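Local atomic coordinates of Phosphoglucomutase/phosphomannomutase family protein (Burkholderia thailandensis, PDB entry 3UW2), a protein that probably transfers a phosphate group within phosphohexose sugars, as a metal-dependent member of the phosphohexose mutase family. Residues L286-E291 with S382-G387; R212-L217 with R370-L375; A107-L112 with Y359-G364; L431-P436 with D468-A473; N132-N137 with N234-P239. All coordinates share one frame; numbering follows the deposited sequence. Where two conformers were deposited one is given.

Contact 1 of 5, residues L286-E291 with S382-G387; sequences LMLFAE and SALLNG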
# COMPACT_ATOMS: atom_id res chain seq x y z
N LEU A 286 -13.15 2.13 0.32
CA LEU A 286 -12.98 3.55 0.02
C LEU A 286 -14.33 4.27 -0.11
O LEU A 286 -14.44 5.42 0.30
CB LEU A 286 -12.15 3.78 -1.26
CG LEU A 286 -11.70 5.22 -1.51
CD1 LEU A 286 -10.71 5.62 -0.42
CD2 LEU A 286 -11.03 5.32 -2.87
N MET A 287 -15.36 3.60 -0.68
CA MET A 287 -16.70 4.23 -0.68
C MET A 287 -17.16 4.58 0.74
O MET A 287 -17.70 5.66 1.00
CB MET A 287 -17.71 3.37 -1.45
CG MET A 287 -17.42 3.43 -2.96
SD MET A 287 -18.56 2.65 -4.14
CE MET A 287 -18.17 0.91 -4.03
N LEU A 288 -16.88 3.69 1.70
CA LEU A 288 -17.43 3.87 3.03
C LEU A 288 -16.66 5.00 3.72
O LEU A 288 -17.23 5.86 4.46
CB LEU A 288 -17.31 2.51 3.80
CG LEU A 288 -17.89 2.41 5.21
CD1 LEU A 288 -19.43 2.25 5.16
CD2 LEU A 288 -17.26 1.25 6.03
N PHE A 289 -15.35 5.01 3.50
CA PHE A 289 -14.54 6.10 4.05
C PHE A 289 -14.88 7.48 3.41
O PHE A 289 -14.94 8.50 4.07
CB PHE A 289 -13.05 5.75 3.78
CG PHE A 289 -12.56 4.61 4.61
CD1 PHE A 289 -12.74 4.63 6.02
CD2 PHE A 289 -11.81 3.58 4.02
CE1 PHE A 289 -12.29 3.58 6.81
CE2 PHE A 289 -11.34 2.51 4.82
CZ PHE A 289 -11.59 2.53 6.22
N ALA A 290 -15.05 7.50 2.09
CA ALA A 290 -15.34 8.72 1.35
C ALA A 290 -16.64 9.29 1.88
O ALA A 290 -16.79 10.50 2.01
CB ALA A 290 -15.51 8.40 -0.15
N GLU A 291 -17.63 8.43 2.11
CA GLU A 291 -18.88 8.95 2.62
C GLU A 291 -18.66 9.68 3.95
O GLU A 291 -19.11 10.82 4.13
CB GLU A 291 -19.91 7.83 2.74
CG GLU A 291 -21.15 8.16 3.60
CD GLU A 291 -22.16 7.00 3.58
OE1 GLU A 291 -21.76 5.80 3.69
OE2 GLU A 291 -23.37 7.30 3.44
N SER A 382 -21.25 -6.29 9.38
CA SER A 382 -21.23 -7.09 8.14
C SER A 382 -22.36 -6.68 7.14
O SER A 382 -22.13 -6.67 5.92
CB SER A 382 -21.30 -8.61 8.46
OG SER A 382 -20.20 -8.95 9.29
N ALA A 383 -23.55 -6.35 7.64
CA ALA A 383 -24.68 -5.88 6.78
C ALA A 383 -24.29 -4.53 6.13
O ALA A 383 -24.47 -4.33 4.93
CB ALA A 383 -26.01 -5.80 7.55
N LEU A 384 -23.70 -3.63 6.93
CA LEU A 384 -23.19 -2.33 6.43
C LEU A 384 -22.17 -2.54 5.32
O LEU A 384 -22.27 -1.94 4.26
CB LEU A 384 -22.60 -1.49 7.56
CG LEU A 384 -22.15 -0.04 7.24
CD1 LEU A 384 -23.31 0.86 6.81
CD2 LEU A 384 -21.42 0.61 8.40
N LEU A 385 -21.20 -3.43 5.52
CA LEU A 385 -20.19 -3.66 4.48
C LEU A 385 -20.78 -4.37 3.26
O LEU A 385 -20.55 -3.95 2.13
CB LEU A 385 -19.03 -4.52 5.01
CG LEU A 385 -18.14 -3.79 6.06
CD1 LEU A 385 -17.33 -4.84 6.80
CD2 LEU A 385 -17.21 -2.79 5.41
N ASN A 386 -21.53 -5.44 3.48
CA ASN A 386 -22.13 -6.18 2.35
C ASN A 386 -23.05 -5.33 1.49
O ASN A 386 -23.24 -5.62 0.32
CB ASN A 386 -22.82 -7.49 2.77
CG ASN A 386 -21.79 -8.57 3.20
OD1 ASN A 386 -20.76 -8.77 2.53
ND2 ASN A 386 -22.05 -9.24 4.33
N GLY A 387 -23.67 -4.33 2.09
CA GLY A 387 -24.64 -3.55 1.36
C GLY A 387 -24.00 -2.42 0.55
O GLY A 387 -24.71 -1.76 -0.18
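Leu288 of helix 282-296 reaches across to Leu384 and Leu385 on the short helix 381-386, and its forked end carries the whole contact. The Leu288 CB points at the opposite helix, and CG lies anti to the backbone N (chi1 -177°), which extends the chain outward so that each methyl meets a different leucine. CD1 sits against the branch point of the first partner, with Leu288 CD1 and Leu384 CG 4.1 Å apart, and Leu384 CD2 is equally close. The other branch touches methyl to methyl: Leu288 CD2 is 4.1 Å from Leu385 CD2, and these two side chains cross at about a right angle. At this spacing all three are relaxed van der Waals contacts. Leu371 of helix 364-375 adds apolar cover to Leu288. On the far side of helix 381-386, Ser382 OG bonds to Lys275 N and Asn386 ND2 to Asp276 OD1, fixing the short helix on a loop. Between the two segments the join is made by leucine side chains, an apolar helix-helix contact within alpha/beta/alpha domain III.

Contact 2 of 5, residues R212-L217 with R370-L375; sequences RLFKAL and RLLEIL
Phe214 and Leu217 of helix 206-216 and its end region meet Leu372 of helix 364-375 in a small, buried and wholly apolar contact, one that joins the second and third alpha/beta/alpha domains. Leu372 is the shared partner, and a single methyl does the touching. Its CD1 approaches the Phe214 ring obliquely: Phe214 CD1 and Leu372 CD1 are 3.7 Å apart, and Phe214 CE1 lies 4.1 Å from that methyl. The two side chains cross at about a right angle. Phe214 has its CG anti to the carbonyl carbon (chi1 -56°), which swings the ring across toward helix 364-375 although its CB does not point there. Leu217, three residues on, adds a looser touch, with Leu217 CD1 4.4 Å from Leu372 CD1. Phe261 of strand 259-263 touches both partners, edge-to-face with Phe214, while Leu191 packs on Leu217 and Leu372. The charged residues of helix 364-375 have their own partners: Arg370 forms a salt bridge with Asp356 and Glu373 with Arg357. With strand 259-263 of the domain II sheet contributing its phenylalanine, the arrangement is a hydrophobic interface between consecutive alpha/beta/alpha domains of a phosphohexomutase.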
# COMPACT_ATOMS: atom_id res chain seq x y z
N ARG A 212 -1.94 -4.37 20.05
CA ARG A 212 -1.83 -3.29 21.04
C ARG A 212 -2.82 -2.15 20.73
O ARG A 212 -3.55 -1.71 21.64
CB ARG A 212 -0.43 -2.71 21.06
CG ARG A 212 -0.25 -1.58 22.07
CD ARG A 212 1.21 -1.11 22.13
NE ARG A 212 1.17 0.06 23.02
CZ ARG A 212 2.16 0.89 23.30
NH1 ARG A 212 3.36 0.69 22.81
NH2 ARG A 212 1.93 1.89 24.14
N LEU A 213 -2.82 -1.69 19.48
CA LEU A 213 -3.70 -0.57 19.05
C LEU A 213 -5.18 -0.89 19.23
O LEU A 213 -5.89 -0.10 19.86
CB LEU A 213 -3.42 -0.15 17.59
CG LEU A 213 -4.35 0.87 16.95
CD1 LEU A 213 -4.19 2.18 17.74
CD2 LEU A 213 -4.05 1.08 15.44
N PHE A 214 -5.64 -2.02 18.68
CA PHE A 214 -7.06 -2.32 18.73
C PHE A 214 -7.52 -2.66 20.17
O PHE A 214 -8.65 -2.34 20.56
CB PHE A 214 -7.45 -3.39 17.70
CG PHE A 214 -7.07 -3.02 16.27
CD1 PHE A 214 -7.23 -1.71 15.78
CD2 PHE A 214 -6.56 -3.99 15.41
CE1 PHE A 214 -6.89 -1.35 14.46
CE2 PHE A 214 -6.17 -3.67 14.11
CZ PHE A 214 -6.35 -2.35 13.61
N LYS A 215 -6.62 -3.22 21.00
CA LYS A 215 -6.95 -3.34 22.44
C LYS A 215 -7.10 -1.99 23.11
O LYS A 215 -8.00 -1.80 23.95
CB LYS A 215 -5.99 -4.26 23.24
CG LYS A 215 -6.21 -5.71 22.91
CD LYS A 215 -5.23 -6.65 23.61
CE LYS A 215 -5.97 -7.99 23.76
NZ LYS A 215 -5.23 -9.14 24.37
N ALA A 216 -6.18 -1.07 22.77
CA ALA A 216 -6.22 0.30 23.25
C ALA A 216 -7.53 1.01 22.82
O ALA A 216 -8.02 1.90 23.52
CB ALA A 216 -5.03 1.09 22.73
N LEU A 217 -8.08 0.66 21.66
CA LEU A 217 -9.37 1.23 21.24
C LEU A 217 -10.56 0.54 21.97
O LEU A 217 -11.71 0.99 21.86
CB LEU A 217 -9.55 1.12 19.73
CG LEU A 217 -8.57 2.02 18.97
CD1 LEU A 217 -8.73 1.77 17.49
CD2 LEU A 217 -8.81 3.49 19.32
N ARG A 370 -9.84 3.49 11.50
CA ARG A 370 -10.82 4.38 10.93
C ARG A 370 -12.03 3.54 10.55
O ARG A 370 -13.15 4.03 10.63
CB ARG A 370 -10.27 5.12 9.70
CG ARG A 370 -9.26 6.25 10.05
CD ARG A 370 -9.94 7.42 10.74
NE ARG A 370 -10.80 8.19 9.78
CZ ARG A 370 -10.44 9.31 9.15
NH1 ARG A 370 -9.24 9.92 9.41
NH2 ARG A 370 -11.30 9.88 8.33
N LEU A 371 -11.80 2.30 10.13
CA LEU A 371 -12.94 1.40 9.71
C LEU A 371 -13.74 1.05 11.00
O LEU A 371 -14.97 1.18 11.02
CB LEU A 371 -12.35 0.17 9.03
CG LEU A 371 -13.36 -0.90 8.61
CD1 LEU A 371 -14.47 -0.25 7.79
CD2 LEU A 371 -12.67 -1.99 7.84
N LEU A 372 -13.05 0.70 12.10
CA LEU A 372 -13.76 0.42 13.37
C LEU A 372 -14.59 1.64 13.87
O LEU A 372 -15.65 1.49 14.44
CB LEU A 372 -12.77 -0.02 14.44
CG LEU A 372 -11.97 -1.33 14.31
CD1 LEU A 372 -10.93 -1.42 15.39
CD2 LEU A 372 -12.97 -2.46 14.45
N GLU A 373 -14.08 2.85 13.70
CA GLU A 373 -14.82 4.05 14.10
C GLU A 373 -16.22 4.09 13.44
O GLU A 373 -17.22 4.45 14.09
CB GLU A 373 -14.04 5.29 13.67
CG GLU A 373 -14.73 6.61 14.02
CD GLU A 373 -13.86 7.80 13.63
OE1 GLU A 373 -13.68 8.10 12.39
OE2 GLU A 373 -13.34 8.41 14.55
N ILE A 374 -16.25 3.75 12.15
CA ILE A 374 -17.47 3.72 11.37
C ILE A 374 -18.34 2.50 11.70
O ILE A 374 -19.54 2.66 11.97
CB ILE A 374 -17.18 3.76 9.87
CG1 ILE A 374 -16.49 5.10 9.48
CG2 ILE A 374 -18.46 3.55 9.05
CD1 ILE A 374 -15.90 5.15 8.09
N LEU A 375 -17.75 1.29 11.65
CA LEU A 375 -18.45 0.02 11.91
C LEU A 375 -19.07 0.01 13.32
O LEU A 375 -20.19 -0.49 13.52
CB LEU A 375 -17.48 -1.16 11.78
CG LEU A 375 -16.96 -1.43 10.35
CD1 LEU A 375 -16.14 -2.73 10.33
CD2 LEU A 375 -18.07 -1.41 9.31

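Contact 3 of 5, residues A107-L112 with Y359-G364; sequences AASVPL and YGFDDG
Ser109 and Val110 meet Tyr359 and Phe361 where two loops join the first and third domains, the second loop leading into the N-cap of helix 364-375. Just after helix 101-107 ends, Ser109 turns its CB toward the other loop, and Ser109 CB comes within 3.9 Å of Tyr359 CD1. Its hydroxyl goes a different way: Ser109 OG lies at the edge of the Phe361 ring, near the ring plane, 3.5 Å from Phe361 CE2, and is hydrogen-bonded to Tyr105 O of the preceding helix. Next, Val110 crosses Tyr359 at about a right angle. Its CG1 packs obliquely on the tyrosine, 3.7 Å from Tyr359 CE1 and equally far from Tyr359 OH. That phenol oxygen has its polar partner in Arg184 NE. Pro102 and Phe106 of helix 101-107 also cover Phe361, which meets Trp358 edge-to-face. The nearest atom of the Phe361 side chain is about 12 Å from the bound zinc ion, and the side chain of Asp362 touches the zinc ligand Asp268. Asp363 uses its two oxygens separately: OD2 bonds to Tyr181 OH and lies in plane at the Phe361 edge, while OD1 caps the helix at Tyr366 N.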
# COMPACT_ATOMS: atom_id res chain seq x y z
N ALA A 107 7.10 8.27 12.11
CA ALA A 107 8.31 8.88 12.73
C ALA A 107 8.90 10.01 11.83
O ALA A 107 9.45 10.93 12.31
CB ALA A 107 9.39 7.80 13.01
N ALA A 108 8.72 9.90 10.51
CA ALA A 108 9.23 10.89 9.58
C ALA A 108 8.18 12.03 9.41
O ALA A 108 8.41 13.00 8.66
CB ALA A 108 9.57 10.21 8.24
N SER A 109 7.12 12.01 10.22
CA SER A 109 6.03 13.01 10.09
C SER A 109 5.88 13.92 11.29
O SER A 109 5.16 14.94 11.18
CB SER A 109 4.69 12.32 9.85
OG SER A 109 4.77 11.58 8.61
N VAL A 110 6.42 13.51 12.42
CA VAL A 110 6.16 14.25 13.67
C VAL A 110 7.42 14.55 14.45
O VAL A 110 8.44 13.87 14.29
CB VAL A 110 5.17 13.52 14.64
CG1 VAL A 110 3.84 13.16 13.91
CG2 VAL A 110 5.84 12.29 15.28
N PRO A 111 7.36 15.55 15.34
CA PRO A 111 8.52 15.88 16.19
C PRO A 111 8.85 14.66 17.06
O PRO A 111 7.94 13.94 17.48
CB PRO A 111 8.02 17.03 17.07
CG PRO A 111 6.86 17.62 16.31
CD PRO A 111 6.26 16.53 15.43
N LEU A 112 10.14 14.39 17.27
CA LEU A 112 10.56 13.18 17.97
C LEU A 112 11.19 13.66 19.22
O LEU A 112 12.09 14.50 19.16
CB LEU A 112 11.63 12.44 17.17
CG LEU A 112 11.06 11.95 15.84
CD1 LEU A 112 12.12 11.35 14.92
CD2 LEU A 112 9.94 10.95 16.12
N TYR A 359 -1.87 12.10 8.36
CA TYR A 359 -0.60 12.61 7.82
C TYR A 359 -0.47 12.30 6.32
O TYR A 359 0.49 12.70 5.67
CB TYR A 359 0.59 11.94 8.57
CG TYR A 359 0.53 12.33 10.01
CD1 TYR A 359 1.03 13.54 10.43
CD2 TYR A 359 -0.10 11.49 10.97
CE1 TYR A 359 0.95 13.92 11.77
CE2 TYR A 359 -0.18 11.86 12.31
CZ TYR A 359 0.32 13.07 12.68
OH TYR A 359 0.18 13.44 13.99
N GLY A 360 -1.40 11.54 5.79
CA GLY A 360 -1.44 11.37 4.33
C GLY A 360 -0.63 10.20 3.82
O GLY A 360 -0.63 9.95 2.61
N PHE A 361 0.04 9.43 4.69
CA PHE A 361 0.68 8.16 4.26
C PHE A 361 -0.29 7.00 4.41
O PHE A 361 -1.20 7.02 5.28
CB PHE A 361 2.02 7.86 5.00
CG PHE A 361 1.91 7.92 6.51
CD1 PHE A 361 1.37 6.85 7.21
CD2 PHE A 361 2.37 9.01 7.20
CE1 PHE A 361 1.28 6.85 8.60
CE2 PHE A 361 2.29 9.05 8.61
CZ PHE A 361 1.75 7.98 9.30
N ASP A 362 -0.09 5.99 3.57
CA ASP A 362 -0.83 4.75 3.65
C ASP A 362 -0.45 4.00 4.96
O ASP A 362 0.73 3.95 5.35
CB ASP A 362 -0.62 3.89 2.37
CG ASP A 362 0.86 3.73 1.97
OD1 ASP A 362 1.66 4.68 2.25
OD2 ASP A 362 1.23 2.66 1.32
N ASP A 363 -1.45 3.45 5.61
CA ASP A 363 -1.25 2.81 6.93
C ASP A 363 -2.43 1.84 7.13
O ASP A 363 -3.57 2.25 7.34
CB ASP A 363 -1.26 3.92 8.03
CG ASP A 363 -1.00 3.37 9.42
OD1 ASP A 363 -1.31 2.16 9.66
OD2 ASP A 363 -0.52 4.16 10.28
N GLY A 364 -2.14 0.56 7.08
CA GLY A 364 -3.12 -0.48 7.35
C GLY A 364 -3.71 -0.47 8.76
O GLY A 364 -4.90 -0.83 8.94

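Contact 4 of 5, residues L431-P436 with D468-A473; sequences LRVEYP and DDFRRA
Tyr435 donates its phenol hydrogen to Asp469 in the only hydrogen bond between segments 431-436 and 468-473, with Tyr435 OH and Asp469 OD2 2.9 Å apart. The hydroxyl meets the carboxylate oxygen on its anti side, 32° out of plane, and the ring and carboxylate planes stand nearly perpendicular at 83°. Beside this bond the contact is apolar. Val433 and Phe470 lie alongside one another, pointing in opposing directions, with Val433 CG2 3.6 Å from Phe470 CZ, while Tyr435 OH lies 3.8 Å from Phe470 CE1. Phe470 is lodged against both strand residues, whose CB atoms point to the helix from the same face of the sheet. A second shell holds these groups: Phe419 touches Val433, Tyr435, Asp469 and Phe470, and Phe455 meets Phe470 edge-to-face. On the reverse face of the strand Arg432 forms a salt bridge with Glu434 (Arg432 NE to Glu434 OE2 3.0 Å), and its NH1 hydrogen-bonds the carbonyl oxygens of Val306 and Cys308. The short strand and helix segments run at 138° with axes 11.9 Å apart, placing helix 460-477 across one face of the C-terminal antiparallel sheet, where strand 431-435 lies between strands 424-426 and 438-444.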
# COMPACT_ATOMS: atom_id res chain seq x y z
N LEU A 431 -5.47 1.57 -21.09
CA LEU A 431 -6.72 1.90 -21.74
C LEU A 431 -7.79 1.45 -20.77
O LEU A 431 -7.99 0.24 -20.63
CB LEU A 431 -6.88 1.12 -23.08
CG LEU A 431 -6.01 1.57 -24.25
CD1 LEU A 431 -6.43 0.94 -25.57
CD2 LEU A 431 -6.02 3.09 -24.38
N ARG A 432 -8.48 2.39 -20.11
CA ARG A 432 -9.67 2.05 -19.35
C ARG A 432 -10.88 2.34 -20.24
O ARG A 432 -11.20 3.51 -20.53
CB ARG A 432 -9.72 2.82 -18.02
CG ARG A 432 -11.09 2.59 -17.38
CD ARG A 432 -11.06 2.92 -15.92
NE ARG A 432 -12.39 2.99 -15.33
CZ ARG A 432 -12.68 2.44 -14.18
NH1 ARG A 432 -11.74 1.80 -13.49
NH2 ARG A 432 -13.92 2.56 -13.68
N VAL A 433 -11.52 1.30 -20.76
CA VAL A 433 -12.66 1.51 -21.56
C VAL A 433 -13.97 1.45 -20.75
O VAL A 433 -14.28 0.44 -20.11
CB VAL A 433 -12.68 0.49 -22.74
CG1 VAL A 433 -13.88 0.74 -23.65
CG2 VAL A 433 -11.37 0.60 -23.53
N GLU A 434 -14.75 2.52 -20.81
CA GLU A 434 -15.93 2.63 -19.98
C GLU A 434 -17.19 2.42 -20.82
O GLU A 434 -17.41 3.12 -21.82
CB GLU A 434 -15.97 4.00 -19.35
CG GLU A 434 -14.66 4.36 -18.70
CD GLU A 434 -14.79 4.45 -17.20
OE1 GLU A 434 -15.70 3.77 -16.66
OE2 GLU A 434 -13.99 5.20 -16.58
N TYR A 435 -18.02 1.47 -20.40
CA TYR A 435 -19.29 1.19 -21.10
C TYR A 435 -20.44 1.61 -20.22
O TYR A 435 -20.25 1.83 -19.03
CB TYR A 435 -19.43 -0.29 -21.39
CG TYR A 435 -18.34 -0.91 -22.26
CD1 TYR A 435 -18.61 -1.25 -23.58
CD2 TYR A 435 -17.06 -1.21 -21.75
CE1 TYR A 435 -17.63 -1.87 -24.37
CE2 TYR A 435 -16.08 -1.81 -22.56
CZ TYR A 435 -16.38 -2.14 -23.86
OH TYR A 435 -15.42 -2.74 -24.68
N PRO A 436 -21.66 1.68 -20.79
CA PRO A 436 -22.79 2.05 -19.94
C PRO A 436 -23.01 1.03 -18.77
O PRO A 436 -23.59 1.38 -17.73
CB PRO A 436 -23.98 2.05 -20.92
CG PRO A 436 -23.33 2.21 -22.29
CD PRO A 436 -22.07 1.42 -22.18
N ASP A 468 -15.59 -10.15 -24.95
CA ASP A 468 -15.76 -10.35 -26.39
C ASP A 468 -15.29 -9.15 -27.20
O ASP A 468 -14.73 -9.30 -28.29
CB ASP A 468 -17.22 -10.65 -26.73
CG ASP A 468 -17.69 -11.96 -26.14
OD1 ASP A 468 -16.88 -12.60 -25.42
OD2 ASP A 468 -18.86 -12.36 -26.40
N ASP A 469 -15.52 -7.95 -26.66
CA ASP A 469 -15.15 -6.75 -27.36
C ASP A 469 -13.63 -6.58 -27.28
O ASP A 469 -12.97 -6.36 -28.31
CB ASP A 469 -15.88 -5.54 -26.76
CG ASP A 469 -16.06 -4.43 -27.76
OD1 ASP A 469 -16.76 -4.62 -28.79
OD2 ASP A 469 -15.48 -3.35 -27.53
N PHE A 470 -13.07 -6.69 -26.07
CA PHE A 470 -11.62 -6.70 -25.92
C PHE A 470 -10.94 -7.80 -26.72
O PHE A 470 -9.88 -7.57 -27.34
CB PHE A 470 -11.21 -6.79 -24.46
CG PHE A 470 -11.11 -5.45 -23.82
CD1 PHE A 470 -12.26 -4.68 -23.56
CD2 PHE A 470 -9.87 -4.90 -23.52
CE1 PHE A 470 -12.15 -3.41 -22.97
CE2 PHE A 470 -9.77 -3.64 -22.96
CZ PHE A 470 -10.91 -2.89 -22.71
N ARG A 471 -11.52 -8.99 -26.67
CA ARG A 471 -11.02 -10.15 -27.43
C ARG A 471 -10.74 -9.75 -28.88
O ARG A 471 -9.59 -9.86 -29.33
CB ARG A 471 -12.01 -11.31 -27.35
CG ARG A 471 -11.71 -12.51 -28.23
CD ARG A 471 -12.93 -13.43 -28.38
NE ARG A 471 -13.76 -13.51 -27.17
CZ ARG A 471 -13.35 -13.99 -25.99
NH1 ARG A 471 -14.18 -14.02 -24.97
NH2 ARG A 471 -12.10 -14.43 -25.84
N ARG A 472 -11.77 -9.25 -29.57
CA ARG A 472 -11.67 -8.89 -31.00
C ARG A 472 -10.68 -7.72 -31.23
O ARG A 472 -9.98 -7.67 -32.24
CB ARG A 472 -13.05 -8.58 -31.59
N ALA A 473 -10.61 -6.79 -30.30
CA ALA A 473 -9.65 -5.68 -30.42
C ALA A 473 -8.18 -6.16 -30.33
O ALA A 473 -7.35 -5.75 -31.14
CB ALA A 473 -9.96 -4.56 -29.41

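Contact 5 of 5, residues N132-N137 with N234-P239; sequences NPPDYN and NHHPDP
Pro133 and Pro134 meet His236 beside what is probably the active-site loop of domain I: Pro133 closes a Thr-Gly-Ser-His-Asn-Pro sequence, which corresponds to the phosphoserine loop of phosphohexose mutases. The touching is van der Waals only. Pro133 CA lies 3.8 Å from His236 CE1, and the ring carbon Pro133 CB is 4.0 Å from the same atom. The second proline adds its CD, with Pro134 CD 3.9 Å from His236 NE2. Both prolines approach the imidazole obliquely and cross it at about a right angle, so that the CE1-NE2 end of the ring abuts the bend between them. With chi1 at -66° the imidazole leans to the backbone N side, which carries it out to the prolines. The His236 carbonyl oxygen is held by the preceding residue: His235 ND1 donates to His236 O at 2.7 Å (163°), from above the carbonyl plane. The same oxygen receives a weak bond from Asp238 N, closing an inverse gamma turn centred on Pro237. On the domain I side, the type I turn from Pro133 to Tyr136 is steadied by Arg72, which hydrogen-bonds the carbonyls of Asn132 and Pro133. Further on, Pro239 touches the zinc ligand Asp264. The pairing therefore brings together a domain I loop and a domain II loop at the rim of what is probably the interdomain active-site cleft of the family.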
# COMPACT_ATOMS: atom_id res chain seq x y z
N ASN A 132 6.34 -10.57 0.57
CA ASN A 132 7.14 -11.58 -0.17
C ASN A 132 7.68 -12.72 0.67
O ASN A 132 7.68 -12.56 1.90
CB ASN A 132 8.30 -10.88 -0.92
CG ASN A 132 7.79 -9.99 -2.03
OD1 ASN A 132 7.13 -10.44 -2.97
ND2 ASN A 132 8.00 -8.70 -1.86
N PRO A 133 8.16 -13.84 0.03
CA PRO A 133 8.70 -14.97 0.82
C PRO A 133 9.84 -14.58 1.78
O PRO A 133 10.42 -13.47 1.63
CB PRO A 133 9.16 -15.96 -0.27
CG PRO A 133 8.24 -15.68 -1.46
CD PRO A 133 8.05 -14.19 -1.42
N PRO A 134 10.17 -15.46 2.78
CA PRO A 134 11.11 -15.16 3.85
C PRO A 134 12.48 -14.59 3.46
O PRO A 134 13.09 -13.79 4.27
CB PRO A 134 11.34 -16.52 4.54
CG PRO A 134 10.09 -17.33 4.24
CD PRO A 134 9.41 -16.69 3.06
N ASP A 135 12.99 -15.02 2.31
CA ASP A 135 14.34 -14.69 1.84
C ASP A 135 14.39 -13.36 1.06
O ASP A 135 15.47 -12.95 0.61
CB ASP A 135 14.96 -15.87 1.02
CG ASP A 135 14.03 -16.42 -0.07
OD1 ASP A 135 12.80 -16.16 -0.04
OD2 ASP A 135 14.53 -17.17 -0.95
N TYR A 136 13.23 -12.72 0.89
CA TYR A 136 13.16 -11.42 0.23
C TYR A 136 13.24 -10.34 1.24
O TYR A 136 12.76 -10.47 2.39
CB TYR A 136 11.83 -11.21 -0.48
CG TYR A 136 11.72 -12.04 -1.73
CD1 TYR A 136 11.62 -13.40 -1.64
CD2 TYR A 136 11.76 -11.45 -2.99
CE1 TYR A 136 11.52 -14.19 -2.79
CE2 TYR A 136 11.67 -12.21 -4.15
CZ TYR A 136 11.55 -13.58 -4.03
OH TYR A 136 11.48 -14.36 -5.17
N ASN A 137 13.81 -9.25 0.80
CA ASN A 137 13.83 -8.06 1.59
C ASN A 137 14.00 -6.81 0.69
O ASN A 137 14.05 -6.91 -0.54
CB ASN A 137 14.86 -8.17 2.73
CG ASN A 137 14.40 -7.41 4.00
OD1 ASN A 137 13.68 -6.42 3.91
ND2 ASN A 137 14.81 -7.87 5.14
N ASN A 234 3.15 -20.32 8.72
CA ASN A 234 1.69 -20.58 8.61
C ASN A 234 1.08 -20.24 7.28
O ASN A 234 0.64 -21.13 6.61
CB ASN A 234 0.90 -19.91 9.73
CG ASN A 234 1.29 -20.46 11.04
OD1 ASN A 234 0.99 -21.62 11.32
ND2 ASN A 234 2.03 -19.67 11.84
N HIS A 235 0.96 -18.98 6.95
CA HIS A 235 0.60 -18.56 5.54
C HIS A 235 1.38 -17.28 5.41
O HIS A 235 1.64 -16.63 6.42
CB HIS A 235 -0.91 -18.37 5.27
CG HIS A 235 -1.58 -17.24 6.09
ND1 HIS A 235 -1.39 -15.90 5.83
CD2 HIS A 235 -2.38 -17.29 7.26
CE1 HIS A 235 -2.06 -15.14 6.75
NE2 HIS A 235 -2.64 -15.98 7.64
N HIS A 236 1.82 -16.95 4.21
CA HIS A 236 2.44 -15.63 3.98
C HIS A 236 1.50 -14.49 4.31
O HIS A 236 0.28 -14.59 4.11
CB HIS A 236 3.03 -15.51 2.57
CG HIS A 236 4.19 -16.45 2.33
ND1 HIS A 236 4.84 -16.52 1.15
CD2 HIS A 236 4.81 -17.39 3.18
CE1 HIS A 236 5.82 -17.45 1.23
NE2 HIS A 236 5.81 -17.96 2.48
N PRO A 237 2.04 -13.39 4.84
CA PRO A 237 1.18 -12.27 5.17
C PRO A 237 0.89 -11.47 3.87
O PRO A 237 1.50 -10.42 3.57
CB PRO A 237 1.99 -11.51 6.26
CG PRO A 237 3.39 -11.78 5.86
CD PRO A 237 3.46 -13.09 5.13
N ASP A 238 -0.07 -12.00 3.11
CA ASP A 238 -0.30 -11.55 1.76
C ASP A 238 -1.82 -11.67 1.48
O ASP A 238 -2.26 -12.61 0.86
CB ASP A 238 0.62 -12.36 0.80
CG ASP A 238 0.36 -12.08 -0.72
OD1 ASP A 238 -0.07 -10.98 -1.08
OD2 ASP A 238 0.58 -13.00 -1.52
N PRO A 239 -2.61 -10.73 2.03
CA PRO A 239 -4.05 -10.74 1.96
C PRO A 239 -4.58 -10.54 0.54
O PRO A 239 -5.75 -10.76 0.31
CB PRO A 239 -4.47 -9.62 2.92
CG PRO A 239 -3.26 -8.76 3.11
CD PRO A 239 -2.11 -9.67 2.93

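The first three contacts all involve domain III. Contacts 1 and 2 lie about 16 Å apart between centres and touch, because Leu288 and Phe289 of helix 282-296 pack on helix 364-375, while contact 3 stands clear of both. It leads into that same helix at its N-terminal end, about 18 Å from contact 2 between centres. Along the chain the segments of contacts 1, 2 and 3 alternate, whereas contact 5 is nested within the loop closed by contact 3. Contacts 2, 3 and 5 thus tie domains II-III, I-III and I-II in turn, and contacts 3 and 5 approach the zinc site. Contact 4, within the C-terminal domain, comes last, about 40 Å from contact 3 between centres.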